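Local coordinates for NADH dehydrogenase, putative (Plasmodium falciparum, PDB 5JWC), which probably oxidises NADH and passes the electrons through its bound FAD to ubiquinone, as a type II NADH dehydrogenase that the quinolone RYL-552 targets, at residues T240-I245 / V470-Y475; G459-I464 / T486-V491; G233-L238 / L261-V266; L68-C73 / V201-E206. All blocks are in the same frame, centred on the assembly; numbering follows the deposited sequence.

Interaction 1 of 4, residues T240-I245 / V470-Y475; sequences TFTQNI and VADLPY
Asp-472 reaches from its strand to the loop at Phe-241, and its side chain is shared among Phe-241, Thr-242 and Ile-245. CB lies obliquely to the phenyl ring, 3.7 Å from Phe-241 CD1, with the carboxylate plane turned 50° from the ring plane. Because CG is anti to the backbone N (chi1 177°), the carboxylate is carried past the ring toward the backbone of 240-245, where Asp-472 OD1 stands 3.6 Å from Phe-241 CA. Its other oxygen, OD2, approaches the methyl CG2 of Thr-242 at 3.9 Å. No hydrogen bond joins the two segments; the carboxylate meets 240-245 through van der Waals contacts. Strand 468-473 is the middle strand of a three-stranded antiparallel sheet in the NDH2 C-terminal domain, and it is met here by the N-terminal end of helix 243-255 from the pyridine nucleotide-disulphide oxidoreductase part. Thr-242 is the N-cap of that helix: its OG1 accepts from Ile-245 N at 3.3 Å, with an angle of 155° at the hydrogen, and the same hydroxyl is hydrogen-bonded to Glu-477 on the next strand of the sheet. One turn into the helix, Ile-245 points at the strand and divides its branches. The CG2 methyl sits against Val-470 CG2 at 3.7 Å, the two side chains lying at a slant to one another. The longer branch, extended beyond CG1, reaches out to the strand, bringing Ile-245 CD1 to 3.6 Å from Ala-471 O and into touch with the CB of Asp-472. Leu-238 packs against both Ile-245 and Val-470.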
# COMPACT_ATOMS: atom_id res chain seq x y z
N THR A 240 7.94 -8.69 -31.15
CA THR A 240 6.74 -9.40 -31.60
C THR A 240 5.68 -8.50 -32.24
O THR A 240 4.66 -8.98 -32.72
CB THR A 240 6.08 -10.15 -30.43
OG1 THR A 240 5.58 -9.19 -29.49
CG2 THR A 240 7.09 -11.07 -29.73
N PHE A 241 5.92 -7.20 -32.23
CA PHE A 241 5.06 -6.23 -32.90
C PHE A 241 5.63 -6.05 -34.32
O PHE A 241 6.60 -6.72 -34.68
CB PHE A 241 5.03 -4.88 -32.15
CG PHE A 241 4.28 -4.91 -30.84
CD1 PHE A 241 3.17 -4.11 -30.65
CD2 PHE A 241 4.70 -5.72 -29.80
CE1 PHE A 241 2.47 -4.12 -29.44
CE2 PHE A 241 4.01 -5.74 -28.59
CZ PHE A 241 2.90 -4.95 -28.40
N THR A 242 5.07 -5.14 -35.09
CA THR A 242 5.58 -4.87 -36.44
C THR A 242 6.87 -4.06 -36.45
O THR A 242 7.21 -3.36 -35.47
CB THR A 242 4.55 -4.12 -37.27
OG1 THR A 242 4.38 -2.80 -36.74
CG2 THR A 242 3.21 -4.87 -37.25
N GLN A 243 7.60 -4.13 -37.57
CA GLN A 243 8.87 -3.46 -37.69
C GLN A 243 8.70 -1.96 -37.56
O GLN A 243 9.53 -1.29 -36.94
CB GLN A 243 9.55 -3.83 -39.02
CG GLN A 243 10.95 -3.24 -39.19
CD GLN A 243 11.93 -3.68 -38.10
OE1 GLN A 243 12.08 -4.88 -37.83
NE2 GLN A 243 12.58 -2.72 -37.46
N ASN A 244 7.62 -1.41 -38.11
CA ASN A 244 7.36 0.01 -37.97
C ASN A 244 7.12 0.41 -36.50
O ASN A 244 7.54 1.49 -36.07
CB ASN A 244 6.15 0.43 -38.82
CG ASN A 244 6.52 0.69 -40.27
OD1 ASN A 244 7.66 1.04 -40.57
ND2 ASN A 244 5.57 0.53 -41.17
N ILE A 245 6.43 -0.46 -35.75
CA ILE A 245 6.22 -0.19 -34.33
C ILE A 245 7.55 -0.25 -33.57
O ILE A 245 7.84 0.63 -32.75
CB ILE A 245 5.18 -1.16 -33.71
CG1 ILE A 245 3.78 -0.68 -34.10
CG2 ILE A 245 5.31 -1.20 -32.16
CD1 ILE A 245 2.67 -1.62 -33.75
N VAL A 470 1.28 2.35 -28.84
CA VAL A 470 1.28 1.58 -30.08
C VAL A 470 0.38 0.37 -29.94
O VAL A 470 0.16 -0.14 -28.83
CB VAL A 470 2.69 1.13 -30.48
CG1 VAL A 470 3.58 2.35 -30.71
CG2 VAL A 470 3.28 0.22 -29.39
N ALA A 471 -0.17 -0.08 -31.06
CA ALA A 471 -1.02 -1.26 -31.04
C ALA A 471 -0.87 -2.04 -32.33
O ALA A 471 -0.87 -1.46 -33.42
CB ALA A 471 -2.46 -0.88 -30.81
N ASP A 472 -0.72 -3.35 -32.19
CA ASP A 472 -0.60 -4.28 -33.30
C ASP A 472 -1.85 -5.15 -33.25
O ASP A 472 -1.93 -6.06 -32.43
CB ASP A 472 0.69 -5.10 -33.16
CG ASP A 472 0.86 -6.15 -34.24
OD1 ASP A 472 1.76 -7.01 -34.09
OD2 ASP A 472 0.09 -6.15 -35.23
N LEU A 473 -2.84 -4.83 -34.08
CA LEU A 473 -4.14 -5.49 -34.04
C LEU A 473 -4.42 -6.23 -35.34
O LEU A 473 -3.72 -6.03 -36.33
CB LEU A 473 -5.24 -4.46 -33.78
CG LEU A 473 -5.02 -3.61 -32.52
CD1 LEU A 473 -5.97 -2.45 -32.52
CD2 LEU A 473 -5.22 -4.45 -31.26
N PRO A 474 -5.44 -7.12 -35.34
CA PRO A 474 -5.88 -7.61 -36.65
C PRO A 474 -6.36 -6.43 -37.47
O PRO A 474 -7.22 -5.68 -36.98
CB PRO A 474 -7.03 -8.57 -36.31
CG PRO A 474 -6.81 -8.96 -34.87
CD PRO A 474 -6.21 -7.72 -34.24
N TYR A 475 -5.79 -6.24 -38.65
CA TYR A 475 -6.23 -5.24 -39.63
C TYR A 475 -5.83 -3.78 -39.34
O TYR A 475 -6.08 -2.93 -40.19
CB TYR A 475 -7.75 -5.30 -39.82
CG TYR A 475 -8.24 -6.70 -40.11
CD1 TYR A 475 -7.89 -7.34 -41.29
CD2 TYR A 475 -9.03 -7.39 -39.19
CE1 TYR A 475 -8.33 -8.63 -41.56
CE2 TYR A 475 -9.48 -8.69 -39.45
CZ TYR A 475 -9.12 -9.30 -40.63
OH TYR A 475 -9.54 -10.58 -40.91

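Interaction 2 of 4, residues G459-I464 / T486-V491. With 4W0 (5-fluoro-3-methyl-2-{4-[4-(trifluoromethoxy)benzyl]phenyl}quinolin-4(1H)-one), chain M; TRT (fragment of triton X-100), chain J.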
# COMPACT_ATOMS: atom_id res chain seq x y z
N GLY A 459 -5.04 -9.01 -30.70
CA GLY A 459 -4.12 -7.91 -30.82
C GLY A 459 -3.36 -7.59 -29.54
O GLY A 459 -3.64 -8.14 -28.47
N SER A 460 -2.38 -6.70 -29.67
CA SER A 460 -1.54 -6.30 -28.55
C SER A 460 -1.40 -4.80 -28.51
O SER A 460 -1.47 -4.13 -29.54
CB SER A 460 -0.15 -6.93 -28.67
OG SER A 460 -0.24 -8.33 -28.89
N LEU A 461 -1.15 -4.29 -27.30
CA LEU A 461 -1.07 -2.87 -27.02
C LEU A 461 0.16 -2.62 -26.17
O LEU A 461 0.48 -3.42 -25.29
CB LEU A 461 -2.30 -2.40 -26.22
CG LEU A 461 -3.28 -1.47 -26.88
CD1 LEU A 461 -4.01 -2.35 -27.89
CD2 LEU A 461 -4.27 -0.93 -25.87
N ALA A 462 0.81 -1.48 -26.37
CA ALA A 462 1.90 -1.10 -25.48
C ALA A 462 2.00 0.41 -25.31
O ALA A 462 1.87 1.17 -26.27
CB ALA A 462 3.22 -1.66 -26.00
N TYR A 463 2.23 0.86 -24.07
CA TYR A 463 2.52 2.26 -23.80
C TYR A 463 4.03 2.50 -23.88
O TYR A 463 4.81 1.78 -23.25
CB TYR A 463 1.99 2.70 -22.43
CG TYR A 463 2.30 4.15 -22.16
CD1 TYR A 463 1.66 5.16 -22.87
CD2 TYR A 463 3.27 4.51 -21.23
CE1 TYR A 463 1.95 6.50 -22.64
CE2 TYR A 463 3.58 5.86 -21.00
CZ TYR A 463 2.91 6.84 -21.71
OH TYR A 463 3.18 8.17 -21.51
N ILE A 464 4.46 3.48 -24.68
CA ILE A 464 5.90 3.64 -24.92
C ILE A 464 6.46 5.02 -24.54
O ILE A 464 7.58 5.39 -24.93
CB ILE A 464 6.27 3.33 -26.41
CG1 ILE A 464 5.70 4.38 -27.37
CG2 ILE A 464 5.81 1.91 -26.82
CD1 ILE A 464 6.27 4.28 -28.78
N THR A 486 -6.04 7.63 -25.65
CA THR A 486 -7.48 7.48 -25.45
C THR A 486 -7.92 6.08 -25.82
O THR A 486 -8.76 5.46 -25.15
CB THR A 486 -8.30 8.51 -26.28
OG1 THR A 486 -7.84 9.84 -26.00
CG2 THR A 486 -9.78 8.42 -25.94
N PHE A 487 -7.34 5.58 -26.89
CA PHE A 487 -7.60 4.22 -27.35
C PHE A 487 -7.21 3.19 -26.30
O PHE A 487 -7.96 2.24 -26.03
CB PHE A 487 -6.82 3.95 -28.64
CG PHE A 487 -7.00 2.56 -29.15
CD1 PHE A 487 -8.18 2.19 -29.74
CD2 PHE A 487 -5.98 1.63 -29.02
CE1 PHE A 487 -8.36 0.91 -30.21
CE2 PHE A 487 -6.15 0.35 -29.50
CZ PHE A 487 -7.35 -0.01 -30.09
N TRP A 488 -6.04 3.39 -25.72
CA TRP A 488 -5.54 2.51 -24.67
C TRP A 488 -6.56 2.44 -23.51
O TRP A 488 -6.92 1.36 -23.05
CB TRP A 488 -4.18 3.01 -24.21
CG TRP A 488 -3.44 2.20 -23.21
CD1 TRP A 488 -2.44 1.31 -23.46
CD2 TRP A 488 -3.59 2.26 -21.79
NE1 TRP A 488 -1.97 0.80 -22.28
CE2 TRP A 488 -2.64 1.36 -21.23
CE3 TRP A 488 -4.42 2.98 -20.92
CZ2 TRP A 488 -2.51 1.16 -19.86
CZ3 TRP A 488 -4.28 2.78 -19.54
CH2 TRP A 488 -3.34 1.88 -19.03
N LYS A 489 -7.06 3.59 -23.07
CA LYS A 489 -8.02 3.63 -21.95
C LYS A 489 -9.35 2.94 -22.29
O LYS A 489 -9.90 2.18 -21.48
CB LYS A 489 -8.28 5.08 -21.56
CG LYS A 489 -7.01 5.79 -21.11
CD LYS A 489 -7.28 7.16 -20.55
CE LYS A 489 -5.95 7.80 -20.15
NZ LYS A 489 -6.11 9.19 -19.69
N VAL A 490 -9.86 3.19 -23.49
CA VAL A 490 -11.08 2.55 -23.95
C VAL A 490 -10.92 1.04 -23.97
O VAL A 490 -11.83 0.30 -23.57
CB VAL A 490 -11.48 3.04 -25.37
CG1 VAL A 490 -12.57 2.15 -25.95
CG2 VAL A 490 -11.97 4.48 -25.30
N VAL A 491 -9.75 0.57 -24.42
CA VAL A 491 -9.54 -0.87 -24.46
C VAL A 491 -9.47 -1.40 -23.04
O VAL A 491 -10.23 -2.28 -22.66
CB VAL A 491 -8.27 -1.27 -25.22
CG1 VAL A 491 -7.95 -2.74 -24.96
CG2 VAL A 491 -8.43 -0.99 -26.70
C1 4W0 M . -0.37 4.49 -19.52
C2 4W0 M . 0.45 5.58 -19.16
C3 4W0 M . 0.07 6.89 -19.50
C4 4W0 M . -1.12 7.13 -20.20
C5 4W0 M . -1.94 6.05 -20.56
C6 4W0 M . -1.57 4.74 -20.22
O1 4W0 M . 8.39 15.75 -21.09
C7 4W0 M . -1.52 8.54 -20.56
C8 4W0 M . -0.65 9.65 -20.20
C9 4W0 M . 0.60 9.38 -19.46
C10 4W0 M . 1.61 10.43 -19.05
C11 4W0 M . 2.27 11.19 -20.02
C12 4W0 M . 3.23 12.13 -19.66
C13 4W0 M . 3.53 12.26 -18.33
C14 4W0 M . 2.91 11.50 -17.37
C15 4W0 M . 1.96 10.57 -17.72
O2 4W0 M . -2.55 8.76 -21.16
N 4W0 M . 0.95 8.02 -19.13
C16 4W0 M . 4.53 13.23 -17.77
C17 4W0 M . 5.56 13.85 -18.68
C18 4W0 M . 6.39 13.07 -19.47
C19 4W0 M . 7.33 13.70 -20.28
C20 4W0 M . 7.44 15.10 -20.26
C21 4W0 M . 6.61 15.87 -19.46
C22 4W0 M . 5.67 15.24 -18.67
C23 4W0 M . -1.06 11.06 -20.57
F1 4W0 M . -3.08 6.28 -21.22
C24 4W0 M . 7.97 16.02 -22.40
F2 4W0 M . 7.78 14.86 -23.03
F3 4W0 M . 8.93 16.71 -23.04
F4 4W0 M . 6.83 16.73 -22.36
C25 TRT J . -8.93 -10.46 -22.32
O24 TRT J . -7.99 -9.92 -21.45
C23 TRT J . -6.69 -10.40 -21.76
C22 TRT J . -5.70 -9.29 -21.54
O21 TRT J . -5.56 -8.52 -22.77
C20 TRT J . -4.79 -7.35 -22.55
C19 TRT J . -4.31 -6.78 -23.88
O18 TRT J . -5.39 -6.27 -24.71
C17 TRT J . -4.96 -6.08 -26.05
C16 TRT J . -6.16 -5.56 -26.90
O15 TRT J . -7.04 -6.65 -27.32
C12 TRT J . -8.36 -6.11 -27.33
C13 TRT J . -8.60 -4.93 -28.08
C14 TRT J . -9.87 -4.34 -28.08
C11 TRT J . -9.38 -6.68 -26.56
C10 TRT J . -10.67 -6.09 -26.56
C9 TRT J . -10.91 -4.92 -27.32
C6 TRT J . -12.30 -4.28 -27.31
C8 TRT J . -13.22 -4.93 -28.38
C7 TRT J . -12.91 -4.57 -25.94
C5 TRT J . -12.12 -2.70 -27.36
C1 TRT J . -12.54 -1.76 -28.58
C2 TRT J . -11.99 -2.20 -29.95
C4 TRT J . -14.06 -1.55 -28.59
C3 TRT J . -11.93 -0.40 -28.31
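Tyr-463 and Trp-488 each turn a ring face to the bicyclic head of the quinolone inhibitor, which lies nearly parallel over Tyr-463 but meets Trp-488 edge-on, while Leu-461 packs between Trp-488 and Phe-487. Over the centre of the Tyr-463 ring lies the inhibitor atom C2, 3.5 Å above the plane; C6 lies 3.3 Å above the Trp-488 ring, displaced toward its rim. With CG of Trp-488 anti to the backbone N (chi1 -176°), the indole is carried between Leu-461 and the inhibitor. At the indole edge, in plane, is CG of Lys-489. Phe-487 carries Val-491 CG2 on one face, 3.7 Å above the plane. The protein contact is a strand-on-helix packing within the NDH2 C-terminal domain: the axes of segments 460-464 and 486-491 pass 9.8 Å apart, their directions 131° from each other. Leu-461 carries most of it. Its CD1 meets Phe-487 CE2 at 3.8 Å, and CD2 approaches Trp-488 CD1 at the same distance, both obliquely. Leu-461 CD1 and Val-491 CG1 additionally line the detergent site, each touching C16 of the Triton fragment. The hydroxyl of Tyr-463 is hydrogen-bonded with Asp-209 and His-467 N, and Tyr-463 OH stands 3.3 Å from the inhibitor nitrogen N.

Interaction 3 of 4, residues G233-L238 / L261-V266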
# COMPACT_ATOMS: atom_id res chain seq x y z
N GLY A 233 18.64 -8.29 -26.22
CA GLY A 233 19.52 -9.11 -27.04
C GLY A 233 19.40 -8.93 -28.55
O GLY A 233 20.41 -8.91 -29.26
N GLY A 234 18.17 -8.77 -29.05
CA GLY A 234 17.92 -8.61 -30.47
C GLY A 234 18.02 -7.16 -30.88
O GLY A 234 18.24 -6.30 -30.04
N ASN A 235 17.84 -6.88 -32.18
CA ASN A 235 17.94 -5.51 -32.67
C ASN A 235 16.70 -4.66 -32.38
O ASN A 235 16.77 -3.43 -32.44
CB ASN A 235 18.21 -5.52 -34.19
CG ASN A 235 18.31 -4.12 -34.77
OD1 ASN A 235 19.24 -3.36 -34.46
ND2 ASN A 235 17.33 -3.76 -35.61
N ASN A 236 15.58 -5.29 -32.06
CA ASN A 236 14.31 -4.56 -31.98
C ASN A 236 13.70 -4.48 -30.57
O ASN A 236 13.55 -5.50 -29.91
CB ASN A 236 13.27 -5.22 -32.90
CG ASN A 236 13.55 -5.01 -34.38
OD1 ASN A 236 14.30 -4.13 -34.77
ND2 ASN A 236 12.91 -5.81 -35.22
N LEU A 237 13.29 -3.29 -30.14
CA LEU A 237 12.35 -3.22 -29.02
C LEU A 237 11.00 -3.70 -29.55
O LEU A 237 10.70 -3.50 -30.73
CB LEU A 237 12.24 -1.80 -28.48
CG LEU A 237 13.57 -1.24 -27.99
CD1 LEU A 237 13.39 0.20 -27.55
CD2 LEU A 237 14.07 -2.12 -26.85
N LEU A 238 10.19 -4.32 -28.69
CA LEU A 238 8.90 -4.89 -29.10
C LEU A 238 9.03 -5.76 -30.36
O LEU A 238 8.38 -5.48 -31.37
CB LEU A 238 7.86 -3.78 -29.34
CG LEU A 238 7.51 -2.85 -28.18
CD1 LEU A 238 6.42 -1.88 -28.60
CD2 LEU A 238 7.08 -3.68 -26.96
N LEU A 261 19.91 -0.05 -25.50
CA LEU A 261 21.00 -0.99 -25.66
C LEU A 261 20.48 -2.28 -26.31
O LEU A 261 20.60 -3.38 -25.76
CB LEU A 261 21.67 -1.26 -24.30
CG LEU A 261 22.78 -0.28 -23.86
CD1 LEU A 261 22.50 1.16 -24.22
CD2 LEU A 261 23.11 -0.39 -22.38
N THR A 262 19.87 -2.13 -27.48
CA THR A 262 19.57 -3.30 -28.31
C THR A 262 20.87 -4.02 -28.70
O THR A 262 21.96 -3.44 -28.60
CB THR A 262 18.79 -2.90 -29.57
OG1 THR A 262 19.22 -1.62 -30.02
CG2 THR A 262 17.31 -2.84 -29.26
N ASN A 263 20.75 -5.28 -29.10
CA ASN A 263 21.92 -6.10 -29.47
C ASN A 263 22.92 -6.22 -28.32
O ASN A 263 24.14 -6.24 -28.55
CB ASN A 263 22.63 -5.54 -30.72
CG ASN A 263 21.73 -5.56 -31.95
OD1 ASN A 263 21.33 -6.62 -32.40
ND2 ASN A 263 21.41 -4.39 -32.48
N TYR A 264 22.40 -6.33 -27.10
CA TYR A 264 23.21 -6.59 -25.92
C TYR A 264 22.46 -7.49 -24.96
O TYR A 264 21.24 -7.39 -24.82
CB TYR A 264 23.59 -5.30 -25.21
CG TYR A 264 24.73 -4.52 -25.82
CD1 TYR A 264 26.06 -4.87 -25.54
CD2 TYR A 264 24.49 -3.41 -26.61
CE1 TYR A 264 27.11 -4.14 -26.08
CE2 TYR A 264 25.54 -2.67 -27.15
CZ TYR A 264 26.84 -3.05 -26.88
OH TYR A 264 27.87 -2.32 -27.42
N TYR A 265 23.17 -8.37 -24.27
CA TYR A 265 22.50 -9.11 -23.21
C TYR A 265 23.40 -9.21 -21.98
O TYR A 265 24.63 -9.05 -22.05
CB TYR A 265 22.06 -10.49 -23.70
CG TYR A 265 23.16 -11.33 -24.29
CD1 TYR A 265 23.80 -12.29 -23.53
CD2 TYR A 265 23.53 -11.18 -25.63
CE1 TYR A 265 24.81 -13.08 -24.06
CE2 TYR A 265 24.55 -11.95 -26.18
CZ TYR A 265 25.18 -12.90 -25.39
OH TYR A 265 26.18 -13.68 -25.91
N VAL A 266 22.76 -9.41 -20.83
CA VAL A 266 23.46 -9.40 -19.56
C VAL A 266 24.13 -10.75 -19.31
O VAL A 266 23.53 -11.79 -19.57
CB VAL A 266 22.50 -9.06 -18.41
CG1 VAL A 266 23.20 -9.20 -17.08
CG2 VAL A 266 21.93 -7.66 -18.61
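Gly-234 O receives the shortest hydrogen bond of this contact, from Asn-263 N at 2.9 Å. The donor sits well above the carbonyl plane, 51° out of it, so it does not use a lone-pair direction. The bond ties the loop that follows strand 227-232 to the turn between strands 259-262 and 264-269. Strands 227-232 and 259-262 are neighbours in the five-stranded parallel sheet of the second Rossmann-type nucleotide-binding unit, probably the NADH-binding one, and helix 243-255 makes the crossover between them. Asn-263, with positive phi and psi, is the left-handed residue of the turn. Gly-233, next to Gly-234, adds a weaker contact, its carbonyl O facing Asn-263 CA at 3.2 Å in a CA-H...O geometry. The side-chain amides of Asn-235 and Asn-263 lie nearly coplanar, 26° apart, and an N-H of Asn-263 ND2 points to Asn-235 OD1 at 3.1 Å, in the carbonyl plane and on a lone pair. Thr-262 packs against the backbone of Asn-235. Its OG1 and Asn-235 O both bond to the ammonium of Lys-250, which spans the two segments from the crossover helix. With CG2 anti to the carbonyl carbon, the methyl turns instead toward the loop backbone: Thr-262 CG2 is 3.3 Å from Asn-235 O, and Leu-237 CD2 approaches this methyl at 4.1 Å, the side chains about at right angles.

Interaction 4 of 4, residues L68-C73 / V201-E206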
# COMPACT_ATOMS: atom_id res chain seq x y z
N LEU A 68 -1.26 -4.30 -16.25
CA LEU A 68 -1.17 -2.94 -15.72
C LEU A 68 -0.07 -2.78 -14.68
O LEU A 68 0.12 -1.68 -14.12
CB LEU A 68 -2.52 -2.52 -15.14
CG LEU A 68 -3.58 -2.40 -16.23
CD1 LEU A 68 -4.92 -2.03 -15.65
CD2 LEU A 68 -3.14 -1.32 -17.29
N LEU A 69 0.68 -3.85 -14.44
CA LEU A 69 1.78 -3.84 -13.46
C LEU A 69 2.85 -2.74 -13.72
O LEU A 69 3.34 -2.12 -12.78
CB LEU A 69 2.43 -5.22 -13.44
CG LEU A 69 1.71 -6.25 -12.55
CD1 LEU A 69 2.42 -7.58 -12.58
CD2 LEU A 69 1.59 -5.77 -11.09
N PRO A 70 3.21 -2.48 -15.00
CA PRO A 70 4.17 -1.38 -15.23
C PRO A 70 3.65 -0.04 -14.72
O PRO A 70 4.45 0.76 -14.24
CB PRO A 70 4.32 -1.37 -16.75
CG PRO A 70 4.12 -2.82 -17.14
CD PRO A 70 2.98 -3.25 -16.24
N CYS A 71 2.34 0.18 -14.82
CA CYS A 71 1.74 1.43 -14.32
C CYS A 71 1.89 1.59 -12.81
O CYS A 71 1.93 2.69 -12.29
CB CYS A 71 0.26 1.48 -14.67
SG CYS A 71 -0.03 1.67 -16.42
N LEU A 72 1.98 0.46 -12.13
CA LEU A 72 2.15 0.44 -10.69
C LEU A 72 3.57 0.84 -10.28
O LEU A 72 3.75 1.49 -9.25
CB LEU A 72 1.81 -0.96 -10.17
CG LEU A 72 1.14 -1.20 -8.83
CD1 LEU A 72 -0.06 -0.28 -8.60
CD2 LEU A 72 0.73 -2.69 -8.78
N CYS A 73 4.56 0.44 -11.09
CA CYS A 73 5.96 0.81 -10.83
C CYS A 73 6.17 2.32 -10.74
O CYS A 73 7.01 2.78 -9.97
CB CYS A 73 6.90 0.25 -11.92
SG CYS A 73 6.97 -1.55 -12.00
N VAL A 201 9.74 -2.63 -21.97
CA VAL A 201 9.48 -1.38 -22.66
C VAL A 201 8.52 -0.51 -21.85
O VAL A 201 8.78 0.68 -21.67
CB VAL A 201 8.90 -1.64 -24.07
CG1 VAL A 201 8.26 -0.38 -24.61
CG2 VAL A 201 10.00 -2.14 -25.01
N GLU A 202 7.45 -1.09 -21.33
CA GLU A 202 6.46 -0.30 -20.58
C GLU A 202 7.00 0.21 -19.23
O GLU A 202 6.70 1.33 -18.84
CB GLU A 202 5.18 -1.10 -20.39
CG GLU A 202 4.44 -1.26 -21.75
CD GLU A 202 3.06 -1.89 -21.63
OE1 GLU A 202 2.98 -3.03 -21.12
OE2 GLU A 202 2.07 -1.23 -22.05
N VAL A 203 7.78 -0.62 -18.54
CA VAL A 203 8.41 -0.17 -17.30
C VAL A 203 9.34 1.00 -17.56
O VAL A 203 9.34 1.97 -16.82
CB VAL A 203 9.19 -1.32 -16.62
CG1 VAL A 203 10.06 -0.79 -15.45
CG2 VAL A 203 8.21 -2.40 -16.14
N THR A 204 10.14 0.90 -18.62
CA THR A 204 11.06 1.97 -18.99
C THR A 204 10.29 3.27 -19.30
O THR A 204 10.66 4.34 -18.83
CB THR A 204 11.95 1.54 -20.21
OG1 THR A 204 12.68 0.36 -19.88
CG2 THR A 204 12.93 2.64 -20.59
N ALA A 205 9.23 3.16 -20.09
CA ALA A 205 8.43 4.32 -20.50
C ALA A 205 7.79 5.01 -19.28
O ALA A 205 7.75 6.24 -19.20
CB ALA A 205 7.33 3.88 -21.50
N GLU A 206 7.28 4.21 -18.35
CA GLU A 206 6.61 4.73 -17.16
C GLU A 206 7.57 5.49 -16.26
O GLU A 206 7.24 6.56 -15.77
CB GLU A 206 5.95 3.59 -16.39
CG GLU A 206 4.63 3.12 -17.03
CD GLU A 206 3.55 4.18 -16.90
OE1 GLU A 206 2.58 4.14 -17.69
OE2 GLU A 206 3.65 5.05 -16.00
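Pro-70 and Glu-206 have the most surface buried here, with Val-203 next. CB of Pro-70 is directed at the opposing helix, 3.7 Å from Glu-202 CB, and the ring lies obliquely against the aliphatic part of Glu-202, with CG close behind. CB of Pro-70 also meets Val-203, whose CG2 methyl stands 4.1 Å away. That methyl is anti to the carbonyl carbon, and it serves a second partner one turn further on: Cys-73 SG lies 4.4 Å from Val-203 CG2. The CA atoms of Pro-70 and Val-203 are 4.9 Å apart, the closest pair of the two backbones. The short, weakly bonded helix 69-74 packs here on helix 198-218, probably the first helix of the second Rossmann-type unit, after a glycine-rich turn of GxGxxG type; the axes of 69-73 and 201-206 come within 8.4 Å at a signed crossing angle of -30°, running broadly the same way. Further along, Glu-206 takes over. Bent at chi2 (-69°), its chain reaches over to helix 69-74, bringing CG to 3.7 Å from Pro-70 O. The carboxylate is carried on toward Cys-71, whose SG is 3.8 Å from Glu-206 OE1. OE2 is held by two hydroxyls, those of Ser-74 and Thr-76, so the buried carboxylate has hydrogen-bond partners although it forms no bond across the contact. One copy of the quinolone inhibitor touches Glu-206, and a separate copy touches Leu-72. Glu-202 has its own polar partner, since its OE2 accepts from Tyr-463 N of the C-terminal domain sheet.

Overall arrangement
From the N terminus, interaction 4 closes first, a long loop from 68-73 to 201-206 that brings a short helix onto helix 198-218. Interaction 3 then closes the short crossover from 233-238 to 261-266. Interaction 1 opens at 240-245, inside that loop, and closes only at 470-475, so the two cross. Interaction 2 closes last, a short loop through the sheet strands, and crosses interaction 1, since 470-475 falls between 459-464 and 486-491. Backbone hydrogen bonds between adjacent strands unite interactions 1 and 2, while Tyr-463 and Glu-202 couple interaction 2 to interaction 4. Leu-238 of interaction 3 packs against the other three, so the C-terminal sheet rests on the nucleotide-binding part.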